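Local coordinates for protein yersinopine dehydrogenase (Yersinia pestis, PDB 6C4M) that catalyses the NADPH-dependent reductive condensation of pyruvate with an amino-acid-derived intermediate, the last step in making the metallophore yersinopine, at residues Ile297-Gly302 with Met424-Arg429; Asp306-Leu311 with Val316-Leu321. One frame throughout, in Å; residues are numbered along the deposited sequence.

Interaction 1. Residues Ile297-Gly302 with Met424-Arg429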
ATOM      1  N   ILE A 297      -0.536 -12.645  -0.375  1.00 27.10           N
ATOM      2  CA  ILE A 297      -1.735 -12.464  -1.190  1.00 29.49           C
ATOM      3  C   ILE A 297      -1.957 -13.671  -2.089  1.00 28.36           C
ATOM      4  O   ILE A 297      -3.101 -14.086  -2.331  1.00 27.71           O
ATOM      5  CB  ILE A 297      -1.613 -11.152  -1.997  1.00 27.07           C
ATOM      6  CG1 ILE A 297      -1.722  -9.951  -1.044  1.00 27.96           C
ATOM      7  CG2 ILE A 297      -2.612 -11.085  -3.134  1.00 26.65           C
ATOM      8  CD1 ILE A 297      -3.078  -9.845  -0.342  1.00 28.92           C
ATOM      9  N   ALA A 298      -0.871 -14.250  -2.602  1.00 25.33           N
ATOM     10  CA  ALA A 298      -0.987 -15.475  -3.389  1.00 24.85           C
ATOM     11  C   ALA A 298      -1.590 -16.596  -2.558  1.00 30.27           C
ATOM     12  O   ALA A 298      -2.388 -17.401  -3.073  1.00 27.40           O
ATOM     13  CB  ALA A 298       0.400 -15.864  -3.949  1.00 25.66           C
ATOM     14  N   ASP A 299      -1.271 -16.649  -1.254  1.00 26.03           N
ATOM     15  CA  ASP A 299      -1.912 -17.666  -0.403  1.00 24.64           C
ATOM     16  C   ASP A 299      -3.394 -17.357  -0.175  1.00 28.09           C
ATOM     17  O   ASP A 299      -4.208 -18.276  -0.044  1.00 27.04           O
ATOM     18  CB  ASP A 299      -1.226 -17.788   0.964  1.00 26.80           C
ATOM     19  CG  ASP A 299       0.134 -18.482   0.911  1.00 29.02           C
ATOM     20  OD1 ASP A 299       0.439 -19.178  -0.082  1.00 29.31           O
ATOM     21  OD2 ASP A 299       0.871 -18.380   1.913  1.00 28.03           O
ATOM     22  N   LEU A 300      -3.755 -16.074  -0.082  1.00 25.90           N
ATOM     23  CA  LEU A 300      -5.148 -15.712   0.082  1.00 31.47           C
ATOM     24  C   LEU A 300      -5.955 -16.161  -1.128  1.00 34.69           C
ATOM     25  O   LEU A 300      -7.016 -16.786  -0.999  1.00 24.13           O
ATOM     26  CB  LEU A 300      -5.262 -14.206   0.306  1.00 28.56           C
ATOM     27  CG  LEU A 300      -6.661 -13.579   0.414  1.00 35.11           C
ATOM     28  CD1 LEU A 300      -7.428 -14.223   1.485  1.00 40.47           C
ATOM     29  CD2 LEU A 300      -6.547 -12.092   0.688  1.00 39.64           C
ATOM     30  N   ALA A 301      -5.454 -15.863  -2.321  1.00 30.63           N
ATOM     31  CA  ALA A 301      -6.143 -16.286  -3.529  1.00 33.99           C
ATOM     32  C   ALA A 301      -6.163 -17.806  -3.660  1.00 28.39           C
ATOM     33  O   ALA A 301      -7.171 -18.378  -4.072  1.00 26.57           O
ATOM     34  CB  ALA A 301      -5.470 -15.646  -4.738  1.00 34.18           C
ATOM     35  N   GLY A 302      -5.040 -18.473  -3.368  1.00 27.80           N
ATOM     36  CA  GLY A 302      -4.987 -19.925  -3.499  1.00 28.27           C
ATOM     37  C   GLY A 302      -5.897 -20.650  -2.520  1.00 29.43           C
ATOM     38  O   GLY A 302      -6.502 -21.682  -2.853  1.00 30.64           O
ATOM     39  N   MET A 424      -6.222 -29.517  -1.358  1.00 35.35           N
ATOM     40  CA  MET A 424      -6.191 -28.090  -1.022  1.00 33.50           C
ATOM     41  C   MET A 424      -4.734 -27.686  -0.772  1.00 31.07           C
ATOM     42  O   MET A 424      -4.290 -27.569   0.382  1.00 28.72           O
ATOM     43  CB  MET A 424      -7.084 -27.804   0.189  1.00 29.73           C
ATOM     44  CG  MET A 424      -8.578 -28.226   0.022  1.00 32.00           C
ATOM     45  SD  MET A 424      -9.443 -28.051   1.589  1.00 32.36           S
ATOM     46  CE  MET A 424      -9.777 -26.316   1.448  1.00 35.09           C
ATOM     47  N   PRO A 425      -3.952 -27.472  -1.837  1.00 33.69           N
ATOM     48  CA  PRO A 425      -2.503 -27.267  -1.646  1.00 34.56           C
ATOM     49  C   PRO A 425      -2.166 -26.034  -0.847  1.00 35.64           C
ATOM     50  O   PRO A 425      -1.160 -26.032  -0.135  1.00 33.84           O
ATOM     51  CB  PRO A 425      -1.963 -27.166  -3.079  1.00 37.39           C
ATOM     52  CG  PRO A 425      -2.979 -27.777  -3.928  1.00 42.87           C
ATOM     53  CD  PRO A 425      -4.306 -27.561  -3.259  1.00 37.76           C
ATOM     54  N   THR A 426      -2.930 -24.952  -0.963  1.00 30.14           N
ATOM     55  CA  THR A 426      -2.589 -23.778  -0.167  1.00 27.22           C
ATOM     56  C   THR A 426      -2.898 -24.026   1.300  1.00 26.44           C
ATOM     57  O   THR A 426      -2.071 -23.731   2.173  1.00 24.42           O
ATOM     58  CB  THR A 426      -3.314 -22.545  -0.699  1.00 31.25           C
ATOM     59  OG1 THR A 426      -2.954 -22.384  -2.068  1.00 28.03           O
ATOM     60  CG2 THR A 426      -2.906 -21.316   0.045  1.00 28.57           C
ATOM     61  N   ALA A 427      -4.076 -24.597   1.592  1.00 25.70           N
ATOM     62  CA  ALA A 427      -4.384 -24.993   2.965  1.00 21.38           C
ATOM     63  C   ALA A 427      -3.320 -25.931   3.535  1.00 26.57           C
ATOM     64  O   ALA A 427      -2.914 -25.800   4.693  1.00 22.93           O
ATOM     65  CB  ALA A 427      -5.750 -25.674   3.027  1.00 28.80           C
ATOM     66  N   GLN A 428      -2.853 -26.877   2.732  1.00 27.71           N
ATOM     67  CA  GLN A 428      -1.857 -27.823   3.211  1.00 33.95           C
ATOM     68  C   GLN A 428      -0.530 -27.119   3.499  1.00 38.94           C
ATOM     69  O   GLN A 428       0.092 -27.350   4.545  1.00 32.45           O
ATOM     70  CB  GLN A 428      -1.708 -28.924   2.167  1.00 36.07           C
ATOM     71  CG  GLN A 428      -0.741 -30.024   2.451  1.00 48.87           C
ATOM     72  CD  GLN A 428      -0.802 -31.070   1.351  1.00 62.90           C
ATOM     73  OE1 GLN A 428      -1.884 -31.385   0.837  1.00 70.09           O
ATOM     74  NE2 GLN A 428       0.353 -31.593   0.962  1.00 68.43           N
ATOM     75  N   ARG A 429      -0.119 -26.207   2.612  1.00 29.43           N
ATOM     76  CA  ARG A 429       1.123 -25.477   2.819  1.00 30.36           C
ATOM     77  C   ARG A 429       1.041 -24.621   4.069  1.00 23.55           C
ATOM     78  O   ARG A 429       1.972 -24.621   4.894  1.00 25.87           O
ATOM     79  CB  ARG A 429       1.450 -24.643   1.565  1.00 29.71           C
ATOM     80  CG  ARG A 429       2.369 -23.432   1.795  1.00 36.68           C
ATOM     81  CD  ARG A 429       2.922 -22.767   0.456  1.00 39.57           C
ATOM     82  NE  ARG A 429       1.939 -21.912  -0.221  1.00 41.35           N
ATOM     83  CZ  ARG A 429       1.132 -22.295  -1.220  1.00 42.56           C
ATOM     84  NH1 ARG A 429       1.176 -23.534  -1.709  1.00 45.02           N
ATOM     85  NH2 ARG A 429       0.272 -21.424  -1.748  1.00 43.29           N
TER
HETATM   86  O   HOH W   1      -4.109 -23.769  -4.092  1.00 34.23           O

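Interaction 2. Residues Asp306-Leu311 with Val316-Leu321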
ATOM      1  N   ASP A 306      -8.985 -23.238  -3.069  1.00 26.47           N
ATOM      2  CA  ASP A 306      -9.124 -24.521  -2.385  1.00 29.00           C
ATOM      3  C   ASP A 306     -10.550 -24.704  -1.842  1.00 31.65           C
ATOM      4  O   ASP A 306     -11.150 -25.783  -1.967  1.00 27.91           O
ATOM      5  CB  ASP A 306      -8.111 -24.617  -1.241  1.00 29.29           C
ATOM      6  CG  ASP A 306      -6.657 -24.789  -1.716  1.00 30.04           C
ATOM      7  OD1 ASP A 306      -6.400 -24.889  -2.938  1.00 31.92           O
ATOM      8  OD2 ASP A 306      -5.767 -24.844  -0.838  1.00 27.79           O
ATOM      9  N   TYR A 307     -11.092 -23.661  -1.203  1.00 31.35           N
ATOM     10  CA  TYR A 307     -12.437 -23.748  -0.655  1.00 30.11           C
ATOM     11  C   TYR A 307     -13.464 -23.927  -1.765  1.00 32.14           C
ATOM     12  O   TYR A 307     -14.441 -24.651  -1.597  1.00 31.65           O
ATOM     13  CB  TYR A 307     -12.758 -22.507   0.171  1.00 29.86           C
ATOM     14  CG  TYR A 307     -12.029 -22.361   1.506  1.00 33.95           C
ATOM     15  CD1 TYR A 307     -11.658 -23.457   2.269  1.00 43.45           C
ATOM     16  CD2 TYR A 307     -11.748 -21.103   2.013  1.00 35.44           C
ATOM     17  CE1 TYR A 307     -11.017 -23.300   3.506  1.00 42.41           C
ATOM     18  CE2 TYR A 307     -11.110 -20.933   3.241  1.00 34.66           C
ATOM     19  CZ  TYR A 307     -10.737 -22.022   3.982  1.00 43.56           C
ATOM     20  OH  TYR A 307     -10.074 -21.815   5.200  1.00 43.92           O
ATOM     21  N   LYS A 308     -13.244 -23.309  -2.919  1.00 29.72           N
ATOM     22  CA  LYS A 308     -14.131 -23.559  -4.049  1.00 31.04           C
ATOM     23  C   LYS A 308     -14.132 -25.036  -4.421  1.00 30.66           C
ATOM     24  O   LYS A 308     -15.198 -25.619  -4.689  1.00 31.00           O
ATOM     25  CB  LYS A 308     -13.724 -22.711  -5.244  1.00 32.98           C
ATOM     26  CG  LYS A 308     -14.322 -23.126  -6.574  1.00 34.97           C
ATOM     27  CD  LYS A 308     -13.797 -22.135  -7.631  1.00 47.55           C
ATOM     28  CE  LYS A 308     -14.352 -22.401  -8.998  1.00 52.66           C
ATOM     29  NZ  LYS A 308     -14.068 -23.783  -9.424  1.00 59.70           N
ATOM     30  N   ARG A 309     -12.947 -25.653  -4.454  1.00 32.55           N
ATOM     31  CA  ARG A 309     -12.853 -27.085  -4.730  1.00 39.76           C
ATOM     32  C   ARG A 309     -13.637 -27.893  -3.711  1.00 37.70           C
ATOM     33  O   ARG A 309     -14.355 -28.830  -4.072  1.00 38.49           O
ATOM     34  CB  ARG A 309     -11.395 -27.548  -4.718  1.00 38.08           C
ATOM     35  CG  ARG A 309     -10.933 -28.177  -6.025  1.00 49.22           C
ATOM     36  CD  ARG A 309      -9.432 -28.627  -6.009  1.00 54.58           C
ATOM     37  NE  ARG A 309      -8.504 -27.568  -5.581  1.00 47.88           N
ATOM     38  CZ  ARG A 309      -8.150 -26.525  -6.325  1.00 56.01           C
ATOM     39  NH1 ARG A 309      -8.647 -26.386  -7.547  1.00 68.41           N
ATOM     40  NH2 ARG A 309      -7.304 -25.611  -5.846  1.00 51.88           N
ATOM     41  N   LEU A 310     -13.469 -27.569  -2.424  1.00 32.90           N
ATOM     42  CA  LEU A 310     -14.120 -28.338  -1.369  1.00 30.16           C
ATOM     43  C   LEU A 310     -15.623 -28.127  -1.386  1.00 31.87           C
ATOM     44  O   LEU A 310     -16.395 -29.090  -1.333  1.00 32.01           O
ATOM     45  CB  LEU A 310     -13.546 -27.948  -0.003  1.00 29.52           C
ATOM     46  CG  LEU A 310     -14.154 -28.645   1.213  1.00 32.79           C
ATOM     47  CD1 LEU A 310     -14.036 -30.147   1.080  1.00 30.64           C
ATOM     48  CD2 LEU A 310     -13.481 -28.177   2.503  1.00 30.98           C
ATOM     49  N   LEU A 311     -16.053 -26.866  -1.415  1.00 30.46           N
ATOM     50  CA  LEU A 311     -17.475 -26.554  -1.481  1.00 33.30           C
ATOM     51  C   LEU A 311     -18.133 -27.209  -2.689  1.00 33.91           C
ATOM     52  O   LEU A 311     -19.176 -27.867  -2.565  1.00 34.55           O
ATOM     53  CB  LEU A 311     -17.660 -25.048  -1.517  1.00 34.48           C
ATOM     54  CG  LEU A 311     -17.331 -24.312  -0.222  1.00 27.33           C
ATOM     55  CD1 LEU A 311     -17.317 -22.813  -0.447  1.00 30.45           C
ATOM     56  CD2 LEU A 311     -18.354 -24.663   0.828  1.00 30.43           C
ATOM     57  N   VAL A 316     -21.922 -27.185  -3.221  1.00 31.11           N
ATOM     58  CA  VAL A 316     -22.188 -25.807  -2.861  1.00 33.21           C
ATOM     59  C   VAL A 316     -21.344 -24.914  -3.755  1.00 35.99           C
ATOM     60  O   VAL A 316     -20.173 -25.212  -4.047  1.00 31.05           O
ATOM     61  CB  VAL A 316     -21.917 -25.569  -1.357  1.00 29.53           C
ATOM     62  CG1 VAL A 316     -22.061 -24.116  -1.005  1.00 30.36           C
ATOM     63  CG2 VAL A 316     -22.900 -26.388  -0.516  1.00 35.93           C
ATOM     64  N   GLU A 317     -21.973 -23.858  -4.252  1.00 30.45           N
ATOM     65  CA  GLU A 317     -21.296 -22.897  -5.103  1.00 37.94           C
ATOM     66  C   GLU A 317     -20.322 -22.067  -4.283  1.00 31.91           C
ATOM     67  O   GLU A 317     -20.617 -21.692  -3.140  1.00 30.35           O
ATOM     68  CB  GLU A 317     -22.331 -21.983  -5.781  1.00 42.01           C
ATOM     69  CG  GLU A 317     -23.074 -22.627  -6.934  1.00 53.84           C
ATOM     70  CD  GLU A 317     -22.298 -22.533  -8.255  1.00 67.23           C
ATOM     71  OE1 GLU A 317     -21.097 -22.173  -8.223  1.00 63.83           O
ATOM     72  OE2 GLU A 317     -22.890 -22.806  -9.329  1.00 74.24           O
ATOM     73  N   GLU A 318     -19.169 -21.761  -4.881  1.00 32.45           N
ATOM     74  CA  GLU A 318     -18.202 -20.880  -4.242  1.00 33.95           C
ATOM     75  C   GLU A 318     -18.712 -19.451  -4.245  1.00 29.02           C
ATOM     76  O   GLU A 318     -19.534 -19.068  -5.067  1.00 28.17           O
ATOM     77  CB  GLU A 318     -16.838 -20.953  -4.934  1.00 32.80           C
ATOM     78  CG  GLU A 318     -16.748 -20.330  -6.335  1.00 37.71           C
ATOM     79  CD  GLU A 318     -17.361 -21.201  -7.422  1.00 43.18           C
ATOM     80  OE1 GLU A 318     -18.122 -22.147  -7.103  1.00 41.56           O
ATOM     81  OE2 GLU A 318     -17.088 -20.942  -8.603  1.00 46.56           O
ATOM     82  N   ILE A 319     -18.213 -18.658  -3.298  1.00 30.27           N
ATOM     83  CA  ILE A 319     -18.496 -17.225  -3.275  1.00 30.52           C
ATOM     84  C   ILE A 319     -17.581 -16.485  -4.256  1.00 30.11           C
ATOM     85  O   ILE A 319     -16.618 -17.063  -4.766  1.00 28.63           O
ATOM     86  CB  ILE A 319     -18.325 -16.653  -1.856  1.00 30.93           C
ATOM     87  CG1 ILE A 319     -16.846 -16.539  -1.469  1.00 34.16           C
ATOM     88  CG2 ILE A 319     -19.078 -17.525  -0.843  1.00 30.54           C
ATOM     89  CD1 ILE A 319     -16.624 -15.886  -0.108  1.00 32.81           C
ATOM     90  N   ASN A 320     -17.920 -15.226  -4.541  1.00 28.20           N
ATOM     91  CA  ASN A 320     -17.014 -14.238  -5.133  1.00 28.15           C
ATOM     92  C   ASN A 320     -16.291 -13.543  -3.986  1.00 26.28           C
ATOM     93  O   ASN A 320     -16.857 -12.668  -3.320  1.00 29.89           O
ATOM     94  CB  ASN A 320     -17.810 -13.242  -5.969  1.00 35.07           C
ATOM     95  CG  ASN A 320     -16.920 -12.144  -6.595  1.00 31.48           C
ATOM     96  OD1 ASN A 320     -15.828 -11.869  -6.107  1.00 29.22           O
ATOM     97  ND2 ASN A 320     -17.425 -11.492  -7.647  1.00 32.61           N
ATOM     98  N   LEU A 321     -15.034 -13.935  -3.747  1.00 31.57           N
ATOM     99  CA  LEU A 321     -14.317 -13.442  -2.575  1.00 31.31           C
ATOM    100  C   LEU A 321     -14.218 -11.923  -2.571  1.00 32.49           C
ATOM    101  O   LEU A 321     -14.503 -11.272  -1.560  1.00 31.00           O
ATOM    102  CB  LEU A 321     -12.929 -14.073  -2.507  1.00 28.91           C
ATOM    103  CG  LEU A 321     -12.042 -13.525  -1.388  1.00 29.64           C
ATOM    104  CD1 LEU A 321     -12.653 -13.750  -0.007  1.00 33.39           C
ATOM    105  CD2 LEU A 321     -10.657 -14.150  -1.491  1.00 34.78           C
TER

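Interaction 1. Residues Ile297-Gly302 with Met424-Arg429
Residues 297-302 of helix 294-313 and the first turn of helix 425-445 approach to 9.2 Å between the axes of these short segments, running 129° apart in direction, and they come nearest where the CA atoms of Gly302 and Thr426 lie 5.6 Å apart. Thr426 fills this junction with its two branches. OG1 rests against the backbone of Gly302, 3.4 Å from its C atom, where the glycine has no side chain in the way. The methyl CG2, anti to the threonine's own backbone N, points to Asp299 and sits 3.3 Å from Asp299 O, with Asp299 CB also in contact. A water lies 2.7 Å from Thr426 OG1 and makes a weak bond to Gly302 O, bridging the Gly302 carbonyl and the threonine hydroxyl.

One turn further on, Arg429 closes the contact with a salt bridge. Its chain leaves extended and then bends at chi3, which brings the guanidinium edge side-on to Asp299. Arg429 NE and NH2 both donate to Asp299 OD1, NH2 at 2.8 Å and fairly straight, NE at 3.1 Å and more bent (139°). OD1 lies close to the guanidinium plane, whereas the carboxylate plane is turned 38° from it, so this is not the coplanar arrangement that pairs two nitrogens with two oxygens. OD2 has a long, weak ion pair with Arg433, one turn after Arg429 on helix 425-445. Two donors on one oxygen restrict the rotation of the guanidinium, and the neighbouring arginines would be expected to stabilise the buried aspartate as its anion.

Interaction 2. Residues Asp306-Leu311 with Val316-Leu321
Leu311 and Val316 meet through backbone and side chain at the end of helix 294-313. Val316 N donates to Leu311 O at 2.9 Å, from above the carbonyl plane and not along a lone pair. Beside this bond Leu311 CD2 reaches Val316 CG1 at 4.2 Å, the two apolar side chains crossing at an angle, while Leu311 CB packs on Val316 O.

A turn earlier on the helix, Lys308 and Glu318 lie alongside each other and point the same way. Glu318 CG stands between its backbone N and carbonyl carbon (chi1 71°), and a bend at chi2 lays the carboxylate along the lysine methylenes; Glu318 CB meets Lys308 CB at 3.6 Å and Glu318 OE2 comes 3.1 Å from Lys308 CE. The lysine turns at its last torsion, leaving Lys308 NZ 4.2 Å from Glu318 OE2, near enough for attraction but beyond a salt bridge.

Behind this layer, Arg309 NH2 makes a salt bridge with Asp306 OD1 within the helix, and Arg309 NE holds Val423 O. Further along, Asn320 N-caps the next helix through OD1 to Arg323 N. The whole is a helix-loop-helix connection, whose extended linker folds back along helix 294-313 before helix 321-329 begins.

Helix 294-313 carries both contacts: interaction 1 uses an early part of it, interaction 2 its C-terminal part, with centres 13 Å apart. Interaction 2 falls within the stretch of chain that separates the two segments of interaction 1. Asp306 joins them directly, its OD2 accepting a probable hydrogen bond from Ala427 N at 3.0 Å at the start of helix 425-445. Met424 also packs on Asp306 and Tyr307 there. Tyr307 in turn bonds through OH to Asn257 O and meets Tyr258 edge-to-face, both on helix 255-264, which bears His260, the inferred proton donor/acceptor. The Asp299 side chain is about 11 Å from that of His260; interaction 2 lies away from the coenzyme and active site.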